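PDB 1HJQ: beta-1,4-galactanase from Humicola insolens, which hydrolyses the beta-1,4-galactosidic linkages of type I arabinogalactans as a family 53 glycoside hydrolase. Local coordinates for residues M209-Y214 with D224-S229; V263-F268 with Q273-Q278. All blocks are in the same frame, centred on the assembly; numbering follows the deposited sequence.

The two contacts show how packing chemistry changes from the wall of a TIM barrel to its periphery. Contact 1 is buried: it seats helix 223-237 against strand 208-212 and the residues that follow it, through hydrocarbon side chains alone. Contact 2 lies farther from the middle of the chain and is partly exposed; there a loop folds back on the helix that follows it, 270-286, mixing one apolar pair with amide and proline contacts at the surface. They hold different elements and follow one another along the chain; the centres of contact 1 and contact 2 are about 17 Å apart. Even so they touch: Phe213 CE2 lies 3.3 Å from Tyr276 OH.

Contact 1. Residues M209-Y214 with D224-S229; sequences MGVSFY and DSLRRS
Leu226 sets one methyl, CD2, over the centre of the Phe213 ring, 3.6 Å from the ring centroid and 12° off the ring normal, a CH-pi contact made squarely on the face. Its CB follows on the same side, 3.8 Å from Phe213 CE1, and the leucine thus lies across the ring rather than meeting it at a rim. The other branch of the fork turns to the strand, where CD1 packs at 4.1 Å against Val211 CG2. With CG trans to the backbone N (chi1 -178°), Phe213 reaches out from 209-214 toward the helix. This is the strand-to-helix packing of a beta-alpha-beta unit in a TIM barrel: strand 208-212, helix 223-237 and then strand 240-245, parallel to the first. Val243 of that next strand touches Val211, Phe213 and Leu226, which places all three in the layer between sheet and helices. Replacing Phe213 by an alanine would probably deprive Leu226 CD2 of the flat surface it rests on and open a gap between 209-214 and the helix. Trp183 and Ala221 also touch the phenyl group, while Val283 of helix 270-286 meets Leu226. Between Val211 and Phe213, Ser212 has its CB directed away from the helix, and its OG is hydrogen-bonded to Glu135, the assigned proton donor; Tyr214 OH is hydrogen-bonded to Glu245, the assigned nucleophile.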
ATOM      1  N   MET A 209       2.409   7.696  -7.856  1.00 17.81           N
ATOM      2  CA  MET A 209       1.320   6.902  -8.365  1.00 16.96           C
ATOM      3  C   MET A 209       1.717   5.494  -7.947  1.00 17.05           C
ATOM      4  O   MET A 209       2.721   4.951  -8.430  1.00 16.34           O
ATOM      5  CB  MET A 209       1.216   7.011  -9.886  1.00 16.89           C
ATOM      6  CG  MET A 209       0.611   8.319 -10.372  1.00 17.70           C
ATOM      7  SD  MET A 209       0.389   8.355 -12.174  1.00 20.74           S
ATOM      8  CE  MET A 209      -0.303  10.014 -12.428  1.00 18.52           C
ATOM      9  N   GLY A 210       0.957   4.932  -7.007  1.00 16.54           N
ATOM     10  CA  GLY A 210       1.227   3.586  -6.529  1.00 15.31           C
ATOM     11  C   GLY A 210       0.235   2.618  -7.145  1.00 14.97           C
ATOM     12  O   GLY A 210      -0.873   3.020  -7.491  1.00 14.57           O
ATOM     13  N   VAL A 211       0.622   1.350  -7.289  1.00 14.50           N
ATOM     14  CA  VAL A 211      -0.271   0.355  -7.874  1.00 14.04           C
ATOM     15  C   VAL A 211      -0.187  -0.998  -7.199  1.00 14.66           C
ATOM     16  O   VAL A 211       0.853  -1.388  -6.682  1.00 14.58           O
ATOM     17  CB  VAL A 211       0.023   0.120  -9.375  1.00 13.22           C
ATOM     18  CG1 VAL A 211      -0.013   1.429 -10.121  1.00 14.07           C
ATOM     19  CG2 VAL A 211       1.371  -0.567  -9.551  1.00 12.09           C
ATOM     20  N   SER A 212      -1.299  -1.717  -7.207  1.00 15.98           N
ATOM     21  CA  SER A 212      -1.325  -3.050  -6.636  1.00 16.82           C
ATOM     22  C   SER A 212      -1.076  -3.997  -7.807  1.00 17.21           C
ATOM     23  O   SER A 212      -1.626  -3.818  -8.896  1.00 17.14           O
ATOM     24  CB  SER A 212      -2.682  -3.335  -5.996  1.00 17.35           C
ATOM     25  OG  SER A 212      -2.915  -2.465  -4.900  1.00 18.10           O
ATOM     26  N   PHE A 213      -0.219  -4.982  -7.587  1.00 16.36           N
ATOM     27  CA  PHE A 213       0.098  -5.941  -8.627  1.00 16.34           C
ATOM     28  C   PHE A 213       0.109  -7.311  -7.968  1.00 15.85           C
ATOM     29  O   PHE A 213       0.967  -7.605  -7.135  1.00 16.19           O
ATOM     30  CB  PHE A 213       1.465  -5.610  -9.242  1.00 16.62           C
ATOM     31  CG  PHE A 213       1.864  -6.522 -10.369  1.00 17.29           C
ATOM     32  CD1 PHE A 213       1.131  -6.549 -11.554  1.00 17.34           C
ATOM     33  CD2 PHE A 213       2.957  -7.372 -10.237  1.00 17.45           C
ATOM     34  CE1 PHE A 213       1.478  -7.410 -12.590  1.00 16.25           C
ATOM     35  CE2 PHE A 213       3.312  -8.238 -11.268  1.00 17.63           C
ATOM     36  CZ  PHE A 213       2.567  -8.255 -12.447  1.00 16.95           C
ATOM     37  N   TYR A 214      -0.867  -8.135  -8.327  1.00 15.09           N
ATOM     38  CA  TYR A 214      -1.003  -9.476  -7.773  1.00 14.47           C
ATOM     39  C   TYR A 214      -1.073 -10.485  -8.903  1.00 15.15           C
ATOM     40  O   TYR A 214      -1.501 -10.167 -10.006  1.00 16.00           O
ATOM     41  CB  TYR A 214      -2.277  -9.579  -6.937  1.00 13.58           C
ATOM     42  CG  TYR A 214      -2.226  -8.837  -5.628  1.00 12.79           C
ATOM     43  CD1 TYR A 214      -1.569  -9.377  -4.525  1.00 12.60           C
ATOM     44  CD2 TYR A 214      -2.832  -7.591  -5.489  1.00 11.88           C
ATOM     45  CE1 TYR A 214      -1.521  -8.694  -3.315  1.00 12.54           C
ATOM     46  CE2 TYR A 214      -2.788  -6.900  -4.290  1.00 12.50           C
ATOM     47  CZ  TYR A 214      -2.131  -7.456  -3.205  1.00 12.65           C
ATOM     48  OH  TYR A 214      -2.073  -6.768  -2.017  1.00 13.59           O
ATOM     49  N   ASP A 224       5.079  -7.913 -18.105  1.00 19.48           N
ATOM     50  CA  ASP A 224       5.197  -7.024 -19.257  1.00 19.99           C
ATOM     51  C   ASP A 224       4.160  -5.908 -19.227  1.00 20.47           C
ATOM     52  O   ASP A 224       4.487  -4.747 -19.469  1.00 21.12           O
ATOM     53  CB  ASP A 224       5.042  -7.814 -20.559  1.00 19.73           C
ATOM     54  CG  ASP A 224       6.353  -8.402 -21.055  1.00 19.80           C
ATOM     55  OD1 ASP A 224       7.391  -8.258 -20.374  1.00 20.03           O
ATOM     56  OD2 ASP A 224       6.345  -9.012 -22.142  1.00 20.79           O
ATOM     57  N   SER A 225       2.908  -6.266 -18.951  1.00 20.56           N
ATOM     58  CA  SER A 225       1.830  -5.285 -18.885  1.00 19.95           C
ATOM     59  C   SER A 225       2.117  -4.258 -17.796  1.00 20.29           C
ATOM     60  O   SER A 225       1.910  -3.065 -17.996  1.00 20.53           O
ATOM     61  CB  SER A 225       0.496  -5.969 -18.603  1.00 19.73           C
ATOM     62  OG  SER A 225       0.091  -6.758 -19.703  1.00 19.80           O
ATOM     63  N   LEU A 226       2.580  -4.722 -16.641  1.00 20.13           N
ATOM     64  CA  LEU A 226       2.911  -3.809 -15.554  1.00 20.79           C
ATOM     65  C   LEU A 226       4.026  -2.908 -16.078  1.00 20.94           C
ATOM     66  O   LEU A 226       3.993  -1.686 -15.926  1.00 20.78           O
ATOM     67  CB  LEU A 226       3.400  -4.584 -14.324  1.00 19.30           C
ATOM     68  CG  LEU A 226       3.975  -3.746 -13.179  1.00 18.95           C
ATOM     69  CD1 LEU A 226       2.909  -2.812 -12.630  1.00 18.18           C
ATOM     70  CD2 LEU A 226       4.490  -4.663 -12.082  1.00 19.40           C
ATOM     71  N   ARG A 227       5.004  -3.539 -16.710  1.00 21.45           N
ATOM     72  CA  ARG A 227       6.144  -2.847 -17.287  1.00 23.04           C
ATOM     73  C   ARG A 227       5.696  -1.744 -18.239  1.00 23.66           C
ATOM     74  O   ARG A 227       6.168  -0.607 -18.162  1.00 24.06           O
ATOM     75  CB  ARG A 227       7.007  -3.854 -18.039  1.00 24.12           C
ATOM     76  CG  ARG A 227       8.095  -3.252 -18.885  1.00 24.56           C
ATOM     77  CD  ARG A 227       9.440  -3.396 -18.231  1.00 26.24           C
ATOM     78  NE  ARG A 227      10.493  -3.077 -19.187  1.00 28.40           N
ATOM     79  CZ  ARG A 227      10.806  -3.838 -20.231  1.00 28.86           C
ATOM     80  NH1 ARG A 227      10.154  -4.975 -20.456  1.00 28.13           N
ATOM     81  NH2 ARG A 227      11.762  -3.447 -21.063  1.00 28.93           N
ATOM     82  N   ARG A 228       4.789  -2.089 -19.144  1.00 23.51           N
ATOM     83  CA  ARG A 228       4.280  -1.130 -20.111  1.00 24.12           C
ATOM     84  C   ARG A 228       3.448  -0.052 -19.451  1.00 22.60           C
ATOM     85  O   ARG A 228       3.584   1.128 -19.760  1.00 22.29           O
ATOM     86  CB  ARG A 228       3.420  -1.836 -21.159  1.00 26.08           C
ATOM     87  CG  ARG A 228       2.726  -0.882 -22.117  1.00 28.74           C
ATOM     88  CD  ARG A 228       1.997  -1.660 -23.188  1.00 32.53           C
ATOM     89  NE  ARG A 228       2.719  -1.750 -24.463  1.00 35.05           N
ATOM     90  CZ  ARG A 228       4.024  -1.988 -24.606  1.00 35.81           C
ATOM     91  NH1 ARG A 228       4.818  -2.158 -23.549  1.00 34.89           N
ATOM     92  NH2 ARG A 228       4.534  -2.085 -25.828  1.00 35.68           N
ATOM     93  N   SER A 229       2.575  -0.474 -18.545  1.00 21.63           N
ATOM     94  CA  SER A 229       1.691   0.441 -17.847  1.00 20.08           C
ATOM     95  C   SER A 229       2.491   1.504 -17.108  1.00 20.08           C
ATOM     96  O   SER A 229       2.218   2.697 -17.244  1.00 20.65           O
ATOM     97  CB  SER A 229       0.802  -0.332 -16.877  1.00 18.35           C
ATOM     98  OG  SER A 229      -0.214   0.499 -16.363  1.00 16.92           O
TER

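Contact 2. Residues V263-F268 with Q273-Q278; sequences VRNVPF and QTQYIQ
Val263 and Tyr276 make the buried part of this contact: CG1 of the valine lies at the edge of the tyrosine ring, in its plane, 4.0 Å from CD1 and 4.1 Å from CE1. The tyrosine CB points toward the loop, and with CG opposite the backbone N (chi1 -177°) the ring is carried out to Val263. The ring is also stacked with Trp248. Val263 begins a type I beta turn that ends at Val266, closed by the bond from Val266 N to Val263 O at 2.9 Å.

That turn leads over to the solvent side, bringing Val266 up to the extended chain of Gln275. The NE2 end of the glutamine amide meets Val266 CG2 from the opposite direction, 3.2 Å away, as packing and not as a hydrogen bond; Gln275 CD is 4.0 Å from the same methyl. Farther out the fit is looser. Gln275 OE1 comes only to 4.2 Å from Pro267 CD, and Gln275 NE2 stays 3.8 Å from Asn265 OD1, the two amide planes inclined by 36°. This is proximity without a bond; Asn265 instead uses ND2 to reach Asp262 O, within its own loop. The loop is further tied by Pro267 O to Trp248 NE1, and it leads from strand 240-245 into helix 270-286, whose Ile277 packs on Tyr295 of strand 290-296 and on Val328 of helix 328-331.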
ATOM      1  N   VAL A 263       4.610 -16.411 -15.219  1.00 25.90           N
ATOM      2  CA  VAL A 263       5.040 -16.891 -13.909  1.00 27.16           C
ATOM      3  C   VAL A 263       4.562 -18.298 -13.563  1.00 28.42           C
ATOM      4  O   VAL A 263       4.768 -18.765 -12.447  1.00 28.24           O
ATOM      5  CB  VAL A 263       4.595 -15.930 -12.776  1.00 26.82           C
ATOM      6  CG1 VAL A 263       5.210 -14.555 -12.988  1.00 25.62           C
ATOM      7  CG2 VAL A 263       3.084 -15.846 -12.720  1.00 26.08           C
ATOM      8  N   ARG A 264       3.939 -18.973 -14.525  1.00 30.33           N
ATOM      9  CA  ARG A 264       3.434 -20.326 -14.312  1.00 32.39           C
ATOM     10  C   ARG A 264       4.559 -21.337 -14.111  1.00 32.71           C
ATOM     11  O   ARG A 264       4.312 -22.521 -13.891  1.00 33.46           O
ATOM     12  CB  ARG A 264       2.558 -20.743 -15.495  1.00 33.64           C
ATOM     13  CG  ARG A 264       1.339 -19.853 -15.656  1.00 36.24           C
ATOM     14  CD  ARG A 264       0.517 -20.190 -16.891  1.00 38.00           C
ATOM     15  NE  ARG A 264      -0.585 -19.244 -17.054  1.00 39.40           N
ATOM     16  CZ  ARG A 264      -1.439 -19.245 -18.073  1.00 39.15           C
ATOM     17  NH1 ARG A 264      -1.323 -20.152 -19.036  1.00 39.73           N
ATOM     18  NH2 ARG A 264      -2.406 -18.337 -18.130  1.00 38.10           N
ATOM     19  N   ASN A 265       5.793 -20.859 -14.185  1.00 32.83           N
ATOM     20  CA  ASN A 265       6.970 -21.705 -14.006  1.00 32.63           C
ATOM     21  C   ASN A 265       7.522 -21.498 -12.607  1.00 31.15           C
ATOM     22  O   ASN A 265       8.292 -22.314 -12.108  1.00 31.99           O
ATOM     23  CB  ASN A 265       8.037 -21.323 -15.027  1.00 34.76           C
ATOM     24  CG  ASN A 265       8.279 -19.820 -15.073  1.00 36.51           C
ATOM     25  OD1 ASN A 265       9.309 -19.322 -14.596  1.00 37.70           O
ATOM     26  ND2 ASN A 265       7.319 -19.087 -15.636  1.00 36.13           N
ATOM     27  N   VAL A 266       7.127 -20.390 -11.986  1.00 29.20           N
ATOM     28  CA  VAL A 266       7.571 -20.046 -10.644  1.00 26.45           C
ATOM     29  C   VAL A 266       6.833 -20.918  -9.636  1.00 24.80           C
ATOM     30  O   VAL A 266       5.605 -20.961  -9.615  1.00 24.65           O
ATOM     31  CB  VAL A 266       7.308 -18.557 -10.340  1.00 26.77           C
ATOM     32  CG1 VAL A 266       7.797 -18.212  -8.937  1.00 26.14           C
ATOM     33  CG2 VAL A 266       8.007 -17.686 -11.386  1.00 24.95           C
ATOM     34  N   PRO A 267       7.583 -21.634  -8.790  1.00 22.87           N
ATOM     35  CA  PRO A 267       7.020 -22.522  -7.771  1.00 21.87           C
ATOM     36  C   PRO A 267       6.400 -21.821  -6.576  1.00 21.56           C
ATOM     37  O   PRO A 267       6.757 -20.687  -6.251  1.00 21.40           O
ATOM     38  CB  PRO A 267       8.224 -23.362  -7.361  1.00 21.65           C
ATOM     39  CG  PRO A 267       9.349 -22.379  -7.475  1.00 20.90           C
ATOM     40  CD  PRO A 267       9.057 -21.708  -8.791  1.00 21.26           C
ATOM     41  N   PHE A 268       5.457 -22.498  -5.926  1.00 21.07           N
ATOM     42  CA  PHE A 268       4.839 -21.944  -4.735  1.00 20.70           C
ATOM     43  C   PHE A 268       5.737 -22.408  -3.607  1.00 20.69           C
ATOM     44  O   PHE A 268       5.595 -23.526  -3.104  1.00 20.87           O
ATOM     45  CB  PHE A 268       3.417 -22.472  -4.542  1.00 20.22           C
ATOM     46  CG  PHE A 268       2.483 -22.094  -5.650  1.00 19.46           C
ATOM     47  CD1 PHE A 268       2.487 -20.795  -6.166  1.00 18.89           C
ATOM     48  CD2 PHE A 268       1.614 -23.035  -6.199  1.00 18.87           C
ATOM     49  CE1 PHE A 268       1.646 -20.439  -7.213  1.00 18.83           C
ATOM     50  CE2 PHE A 268       0.763 -22.691  -7.251  1.00 18.72           C
ATOM     51  CZ  PHE A 268       0.781 -21.389  -7.760  1.00 19.06           C
ATOM     52  N   GLN A 273       8.847 -17.175  -4.110  1.00 17.77           N
ATOM     53  CA  GLN A 273       8.540 -15.829  -3.655  1.00 18.15           C
ATOM     54  C   GLN A 273       9.707 -14.916  -4.003  1.00 18.99           C
ATOM     55  O   GLN A 273       9.510 -13.812  -4.506  1.00 19.91           O
ATOM     56  CB  GLN A 273       8.304 -15.803  -2.142  1.00 17.46           C
ATOM     57  CG  GLN A 273       7.051 -16.534  -1.681  1.00 17.29           C
ATOM     58  CD  GLN A 273       6.788 -16.350  -0.198  1.00 16.36           C
ATOM     59  OE1 GLN A 273       7.644 -16.640   0.632  1.00 16.78           O
ATOM     60  NE2 GLN A 273       5.600 -15.868   0.141  1.00 15.98           N
ATOM     61  N   THR A 274      10.923 -15.385  -3.734  1.00 19.60           N
ATOM     62  CA  THR A 274      12.133 -14.621  -4.007  1.00 20.00           C
ATOM     63  C   THR A 274      12.162 -14.261  -5.480  1.00 20.23           C
ATOM     64  O   THR A 274      12.287 -13.098  -5.856  1.00 19.28           O
ATOM     65  CB  THR A 274      13.393 -15.445  -3.661  1.00 21.09           C
ATOM     66  OG1 THR A 274      13.320 -15.866  -2.292  1.00 22.59           O
ATOM     67  CG2 THR A 274      14.657 -14.610  -3.851  1.00 21.03           C
ATOM     68  N   GLN A 275      12.029 -15.289  -6.304  1.00 21.26           N
ATOM     69  CA  GLN A 275      12.031 -15.150  -7.751  1.00 22.06           C
ATOM     70  C   GLN A 275      10.992 -14.123  -8.209  1.00 22.43           C
ATOM     71  O   GLN A 275      11.305 -13.210  -8.976  1.00 22.14           O
ATOM     72  CB  GLN A 275      11.728 -16.515  -8.362  1.00 23.31           C
ATOM     73  CG  GLN A 275      12.069 -16.681  -9.820  1.00 25.90           C
ATOM     74  CD  GLN A 275      11.817 -18.105 -10.281  1.00 29.02           C
ATOM     75  OE1 GLN A 275      12.172 -19.068  -9.585  1.00 29.80           O
ATOM     76  NE2 GLN A 275      11.206 -18.252 -11.454  1.00 30.60           N
ATOM     77  N   TYR A 276       9.757 -14.269  -7.729  1.00 21.72           N
ATOM     78  CA  TYR A 276       8.681 -13.363  -8.112  1.00 21.56           C
ATOM     79  C   TYR A 276       8.895 -11.933  -7.629  1.00 21.66           C
ATOM     80  O   TYR A 276       8.767 -10.984  -8.402  1.00 21.37           O
ATOM     81  CB  TYR A 276       7.333 -13.868  -7.583  1.00 20.51           C
ATOM     82  CG  TYR A 276       6.155 -13.009  -8.003  1.00 19.79           C
ATOM     83  CD1 TYR A 276       5.570 -13.146  -9.268  1.00 19.79           C
ATOM     84  CD2 TYR A 276       5.624 -12.059  -7.135  1.00 19.74           C
ATOM     85  CE1 TYR A 276       4.477 -12.358  -9.651  1.00 19.22           C
ATOM     86  CE2 TYR A 276       4.542 -11.265  -7.504  1.00 19.66           C
ATOM     87  CZ  TYR A 276       3.968 -11.418  -8.758  1.00 20.53           C
ATOM     88  OH  TYR A 276       2.879 -10.640  -9.091  1.00 20.52           O
ATOM     89  N   ILE A 277       9.204 -11.780  -6.348  1.00 21.93           N
ATOM     90  CA  ILE A 277       9.416 -10.456  -5.785  1.00 22.35           C
ATOM     91  C   ILE A 277      10.554  -9.758  -6.503  1.00 22.74           C
ATOM     92  O   ILE A 277      10.514  -8.551  -6.718  1.00 22.77           O
ATOM     93  CB  ILE A 277       9.729 -10.535  -4.275  1.00 22.57           C
ATOM     94  CG1 ILE A 277       8.521 -11.115  -3.534  1.00 21.31           C
ATOM     95  CG2 ILE A 277      10.071  -9.146  -3.735  1.00 21.90           C
ATOM     96  CD1 ILE A 277       8.769 -11.382  -2.070  1.00 22.39           C
ATOM     97  N   GLN A 278      11.561 -10.524  -6.891  1.00 23.57           N
ATOM     98  CA  GLN A 278      12.704  -9.956  -7.584  1.00 24.29           C
ATOM     99  C   GLN A 278      12.347  -9.553  -9.014  1.00 23.26           C
ATOM    100  O   GLN A 278      12.797  -8.516  -9.496  1.00 23.30           O
ATOM    101  CB  GLN A 278      13.868 -10.953  -7.567  1.00 26.16           C
ATOM    102  CG  GLN A 278      15.174 -10.424  -8.145  1.00 29.60           C
ATOM    103  CD  GLN A 278      16.390 -10.858  -7.337  1.00 32.26           C
ATOM    104  OE1 GLN A 278      16.514 -12.030  -6.945  1.00 33.25           O
ATOM    105  NE2 GLN A 278      17.301  -9.915  -7.087  1.00 32.63           N
TER